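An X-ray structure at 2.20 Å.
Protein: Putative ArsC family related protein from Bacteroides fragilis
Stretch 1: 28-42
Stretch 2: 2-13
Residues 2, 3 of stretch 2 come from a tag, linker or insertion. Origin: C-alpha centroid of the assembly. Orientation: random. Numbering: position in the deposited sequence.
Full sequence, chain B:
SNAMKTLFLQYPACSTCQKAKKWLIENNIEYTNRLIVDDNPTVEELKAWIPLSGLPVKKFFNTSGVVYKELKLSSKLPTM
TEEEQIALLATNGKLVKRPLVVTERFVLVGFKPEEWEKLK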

# COMPACT_ATOMS: atom_id res chain seq x y z
N ASN B 28 19.29 -14.77 -12.50
CA ASN B 28 18.94 -16.18 -12.65
C ASN B 28 17.53 -16.55 -12.21
O ASN B 28 17.28 -17.68 -11.86
CB ASN B 28 19.95 -17.06 -11.94
CG ASN B 28 21.29 -16.99 -12.58
OD1 ASN B 28 22.26 -16.51 -11.97
ND2 ASN B 28 21.37 -17.43 -13.83
N ILE B 29 16.62 -15.58 -12.25
CA ILE B 29 15.23 -15.84 -11.86
C ILE B 29 14.39 -16.38 -13.04
O ILE B 29 14.10 -15.65 -14.00
CB ILE B 29 14.53 -14.61 -11.20
CG1 ILE B 29 15.47 -13.93 -10.16
CG2 ILE B 29 13.18 -15.01 -10.58
CD1 ILE B 29 15.56 -14.65 -8.76
N GLU B 30 14.06 -17.66 -12.96
CA GLU B 30 13.09 -18.28 -13.86
C GLU B 30 11.73 -17.64 -13.61
O GLU B 30 11.39 -17.31 -12.47
CB GLU B 30 13.04 -19.79 -13.62
CG GLU B 30 14.37 -20.47 -13.86
CD GLU B 30 14.24 -21.97 -13.84
OE1 GLU B 30 13.61 -22.53 -14.77
OE2 GLU B 30 14.76 -22.60 -12.89
N TYR B 31 10.98 -17.43 -14.69
CA TYR B 31 9.68 -16.79 -14.63
C TYR B 31 8.90 -17.11 -15.90
O TYR B 31 9.45 -17.62 -16.89
CB TYR B 31 9.82 -15.28 -14.55
CG TYR B 31 10.43 -14.66 -15.79
CD1 TYR B 31 9.62 -14.10 -16.78
CD2 TYR B 31 11.82 -14.65 -15.99
CE1 TYR B 31 10.20 -13.51 -17.94
CE2 TYR B 31 12.39 -14.11 -17.12
CZ TYR B 31 11.57 -13.53 -18.08
OH TYR B 31 12.14 -12.96 -19.19
N THR B 32 7.62 -16.80 -15.85
CA THR B 32 6.72 -17.02 -16.95
C THR B 32 6.37 -15.64 -17.49
O THR B 32 5.90 -14.78 -16.72
CB THR B 32 5.47 -17.71 -16.45
OG1 THR B 32 5.83 -18.92 -15.76
CG2 THR B 32 4.52 -18.00 -17.61
N ASN B 33 6.64 -15.41 -18.77
CA ASN B 33 6.31 -14.14 -19.46
C ASN B 33 4.80 -14.01 -19.62
O ASN B 33 4.07 -15.02 -19.61
CB ASN B 33 7.05 -14.03 -20.81
CG ASN B 33 7.22 -12.57 -21.29
OD1 ASN B 33 7.90 -11.75 -20.66
ND2 ASN B 33 6.62 -12.26 -22.45
N ARG B 34 4.34 -12.76 -19.69
CA ARG B 34 2.94 -12.40 -19.98
C ARG B 34 2.89 -10.92 -20.38
O ARG B 34 3.47 -10.04 -19.71
CB ARG B 34 2.01 -12.72 -18.80
CG ARG B 34 0.56 -12.23 -18.95
CD ARG B 34 -0.35 -12.74 -17.81
NE ARG B 34 -1.63 -12.01 -17.77
CZ ARG B 34 -2.62 -12.26 -16.92
NH1 ARG B 34 -3.72 -11.52 -16.98
NH2 ARG B 34 -2.54 -13.23 -16.00
N LEU B 35 2.21 -10.67 -21.49
CA LEU B 35 2.07 -9.36 -22.10
C LEU B 35 0.87 -8.70 -21.45
O LEU B 35 -0.29 -9.10 -21.69
CB LEU B 35 1.85 -9.49 -23.61
CG LEU B 35 2.79 -10.39 -24.44
CD1 LEU B 35 2.07 -10.96 -25.69
CD2 LEU B 35 4.12 -9.69 -24.82
N ILE B 36 1.15 -7.68 -20.64
CA ILE B 36 0.13 -6.96 -19.88
C ILE B 36 -0.98 -6.32 -20.75
O ILE B 36 -2.09 -6.11 -20.28
CB ILE B 36 0.79 -5.89 -19.00
CG1 ILE B 36 -0.01 -5.64 -17.72
CG2 ILE B 36 1.09 -4.58 -19.78
CD1 ILE B 36 0.78 -4.84 -16.69
N VAL B 37 -0.67 -6.01 -22.01
CA VAL B 37 -1.66 -5.39 -22.88
C VAL B 37 -2.52 -6.42 -23.63
O VAL B 37 -3.74 -6.33 -23.59
CB VAL B 37 -1.02 -4.34 -23.83
CG1 VAL B 37 -2.06 -3.75 -24.77
CG2 VAL B 37 -0.36 -3.24 -22.99
N ASP B 38 -1.89 -7.38 -24.31
CA ASP B 38 -2.61 -8.47 -24.99
C ASP B 38 -3.40 -9.33 -24.01
O ASP B 38 -4.53 -9.71 -24.28
CB ASP B 38 -1.66 -9.36 -25.78
CG ASP B 38 -0.89 -8.61 -26.86
OD1 ASP B 38 -0.09 -7.70 -26.51
OD2 ASP B 38 -1.06 -8.93 -28.06
N ASP B 39 -2.82 -9.65 -22.88
CA ASP B 39 -3.52 -10.46 -21.91
C ASP B 39 -3.59 -9.69 -20.58
O ASP B 39 -2.79 -9.88 -19.66
CB ASP B 39 -2.87 -11.85 -21.80
CG ASP B 39 -3.56 -12.75 -20.78
OD1 ASP B 39 -4.68 -12.42 -20.33
OD2 ASP B 39 -2.95 -13.78 -20.41
N ASN B 40 -4.57 -8.79 -20.52
CA ASN B 40 -4.64 -7.78 -19.48
C ASN B 40 -5.17 -8.38 -18.18
O ASN B 40 -5.87 -9.38 -18.23
CB ASN B 40 -5.40 -6.53 -19.95
CG ASN B 40 -6.73 -6.84 -20.61
OD1 ASN B 40 -6.82 -7.46 -21.70
ND2 ASN B 40 -7.79 -6.36 -19.99
N PRO B 41 -4.74 -7.84 -17.01
CA PRO B 41 -5.28 -8.32 -15.73
C PRO B 41 -6.81 -8.23 -15.68
O PRO B 41 -7.41 -7.24 -16.19
CB PRO B 41 -4.65 -7.37 -14.68
CG PRO B 41 -3.47 -6.71 -15.34
CD PRO B 41 -3.48 -7.10 -16.83
N THR B 42 -7.43 -9.24 -15.06
CA THR B 42 -8.89 -9.25 -14.83
C THR B 42 -9.20 -8.78 -13.42
O THR B 42 -8.32 -8.80 -12.53
CB THR B 42 -9.40 -10.67 -14.84
OG1 THR B 42 -8.77 -11.36 -13.76
CG2 THR B 42 -9.05 -11.36 -16.16
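Stretch 2 (2-13) NAMKTLFLQYPA

Stretch 2 lies alongside stretch 1 as a neighbouring parallel β-strand, joined to it by a ladder of backbone hydrogen bonds and flanked by side-chain packing on both faces of the sheet, with 953 Å² buried in total. Strand 7-10 runs in the same sense as strand 32-35; the two axes approach to 4.7 Å and their directions differ by 28°, with a signed crossing angle of -28°. Leu 7 is in register with Thr 32, Phe 8 with Asn 33, Leu 9 with Arg 34 and Gln 10 with Leu 35, at CA-CA distances of 4.7 to 5.2 Å.

The hydrogen bonds alternate between the strands, as expected for parallel pairing. Thr 32 N donates to Thr 6 O (2.9 Å), and Phe 8 N returns a bond to Thr 32 O (3.0 Å). Further along, Gln 10 N donates to Arg 34 O (2.9 Å) and Ile 36 N to Gln 10 O (2.9 Å), so the pairing reaches just past the end of strand 32-35. Between these bonds, Leu 9 CA comes within 3.1 Å of Arg 34 O in a CA-H...O contact. A water oxygen donates to Gln 10 O (2.7 Å) and accepts a weak hydrogen bond from Val 37 N (3.3 Å), linking the stretches where stretch 1 turns into helical phi/psi angles.

Toward the N-terminus of stretch 2, the tag-derived Ala 3 approaches the start of strand 32-35: Thr 32 OG1 donates to Ala 3 O at 2.5 Å, while Glu 30 CB lies 3.7 Å from Ala 3 CA.

On the face bearing Thr 32, Arg 34, Leu 7 and Leu 9, the extended side chain of Arg 34 passes over Leu 9. Leu 9 CD2 lies over one face of the guanidinium, 3.4 Å from Arg 34 NE, and the same NE donates to Asp 39 O at 3.1 Å, holding the side chain against the loop that follows.

The other face carries Asn 33, Leu 35, Phe 8 and Gln 10. Asn 33 OD1 sits at the edge of the Phe 8 ring, 3.4 Å from Phe 8 CD1, and accepts a weak hydrogen bond from Gln 10 NE2 at 3.3 Å. Tyr 31 adds an oblique aromatic pair with Phe 8, ring centroids 5.2 Å apart, and its CD1 is 3.3 Å from Phe 8 CB.

Apolar contacts extend the interface at the C-terminal end of the pairing: Leu 35 CD2, at the end of its strand, lies 3.7 Å from Pro 12 CG, and Val 37 CG2 lies 3.6 Å from Tyr 11 CD1.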

# COMPACT_ATOMS: atom_id res chain seq x y z
N ASN B 2 11.53 -23.09 -10.43
CA ASN B 2 10.40 -23.29 -11.39
C ASN B 2 9.89 -21.91 -11.90
O ASN B 2 9.62 -20.97 -11.11
CB ASN B 2 9.31 -24.17 -10.74
CG ASN B 2 8.28 -24.71 -11.74
OD1 ASN B 2 7.46 -23.96 -12.25
ND2 ASN B 2 8.31 -26.01 -12.01
N ALA B 3 9.83 -21.77 -13.21
CA ALA B 3 9.39 -20.57 -13.86
C ALA B 3 7.90 -20.27 -13.63
O ALA B 3 7.46 -19.15 -13.87
CB ALA B 3 9.68 -20.65 -15.36
N MSE B 4 7.15 -21.30 -13.21
CA MSE B 4 5.71 -21.21 -12.97
C MSE B 4 5.38 -20.57 -11.62
O MSE B 4 4.21 -20.49 -11.25
CB MSE B 4 5.08 -22.62 -13.01
CG MSE B 4 4.68 -23.13 -14.38
SE MSE B 4 4.13 -25.06 -14.43
CE MSE B 4 3.33 -25.25 -12.64
N LYS B 5 6.39 -20.15 -10.88
CA LYS B 5 6.19 -19.57 -9.55
C LYS B 5 6.38 -18.05 -9.57
O LYS B 5 6.16 -17.37 -8.58
CB LYS B 5 7.11 -20.25 -8.53
CG LYS B 5 6.53 -21.54 -7.92
CD LYS B 5 7.64 -22.39 -7.31
CE LYS B 5 7.18 -23.29 -6.13
NZ LYS B 5 8.35 -23.66 -5.25
N THR B 6 6.78 -17.52 -10.72
CA THR B 6 6.97 -16.10 -10.85
C THR B 6 6.38 -15.59 -12.13
O THR B 6 6.84 -15.93 -13.21
CB THR B 6 8.46 -15.76 -10.80
OG1 THR B 6 9.08 -16.39 -9.67
CG2 THR B 6 8.67 -14.28 -10.72
N LEU B 7 5.37 -14.73 -12.03
CA LEU B 7 4.71 -14.25 -13.22
C LEU B 7 5.15 -12.82 -13.49
O LEU B 7 5.01 -11.96 -12.63
CB LEU B 7 3.18 -14.41 -13.10
CG LEU B 7 2.29 -13.99 -14.26
CD1 LEU B 7 2.36 -15.02 -15.46
CD2 LEU B 7 0.87 -13.84 -13.78
N PHE B 8 5.75 -12.62 -14.68
CA PHE B 8 6.25 -11.34 -15.19
C PHE B 8 5.34 -10.72 -16.26
O PHE B 8 5.28 -11.19 -17.41
CB PHE B 8 7.60 -11.61 -15.84
CG PHE B 8 8.28 -10.39 -16.37
CD1 PHE B 8 8.77 -10.37 -17.68
CD2 PHE B 8 8.47 -9.27 -15.57
CE1 PHE B 8 9.46 -9.25 -18.18
CE2 PHE B 8 9.14 -8.12 -16.07
CZ PHE B 8 9.64 -8.12 -17.38
N LEU B 9 4.62 -9.66 -15.88
CA LEU B 9 3.73 -9.00 -16.79
C LEU B 9 4.35 -7.70 -17.29
O LEU B 9 4.70 -6.79 -16.50
CB LEU B 9 2.39 -8.75 -16.12
CG LEU B 9 1.49 -9.94 -15.76
CD1 LEU B 9 1.72 -10.36 -14.28
CD2 LEU B 9 0.02 -9.55 -16.01
N GLN B 10 4.46 -7.59 -18.60
CA GLN B 10 5.20 -6.48 -19.19
C GLN B 10 4.65 -6.05 -20.55
O GLN B 10 3.86 -6.77 -21.16
CB GLN B 10 6.69 -6.85 -19.34
CG GLN B 10 6.93 -8.01 -20.30
CD GLN B 10 8.12 -7.77 -21.21
OE1 GLN B 10 8.72 -6.69 -21.19
NE2 GLN B 10 8.45 -8.78 -22.02
N TYR B 11 5.08 -4.86 -20.99
CA TYR B 11 4.87 -4.35 -22.34
C TYR B 11 6.26 -4.17 -22.97
O TYR B 11 7.02 -3.29 -22.55
CB TYR B 11 4.07 -3.03 -22.33
CG TYR B 11 3.81 -2.46 -23.70
CD1 TYR B 11 2.87 -3.04 -24.56
CD2 TYR B 11 4.53 -1.34 -24.16
CE1 TYR B 11 2.64 -2.51 -25.84
CE2 TYR B 11 4.30 -0.80 -25.45
CZ TYR B 11 3.35 -1.39 -26.27
OH TYR B 11 3.12 -0.88 -27.53
N PRO B 12 6.60 -5.03 -23.97
CA PRO B 12 7.97 -5.19 -24.48
C PRO B 12 8.62 -3.90 -25.03
O PRO B 12 9.85 -3.75 -24.91
CB PRO B 12 7.82 -6.22 -25.61
CG PRO B 12 6.55 -6.90 -25.36
CD PRO B 12 5.65 -5.84 -24.75
N ALA B 13 7.82 -2.99 -25.61
CA ALA B 13 8.32 -1.71 -26.12
C ALA B 13 8.69 -0.71 -25.01
O ALA B 13 9.43 0.25 -25.25
CB ALA B 13 7.31 -1.07 -27.10
O HOH W 1 2.43 -5.97 -23.25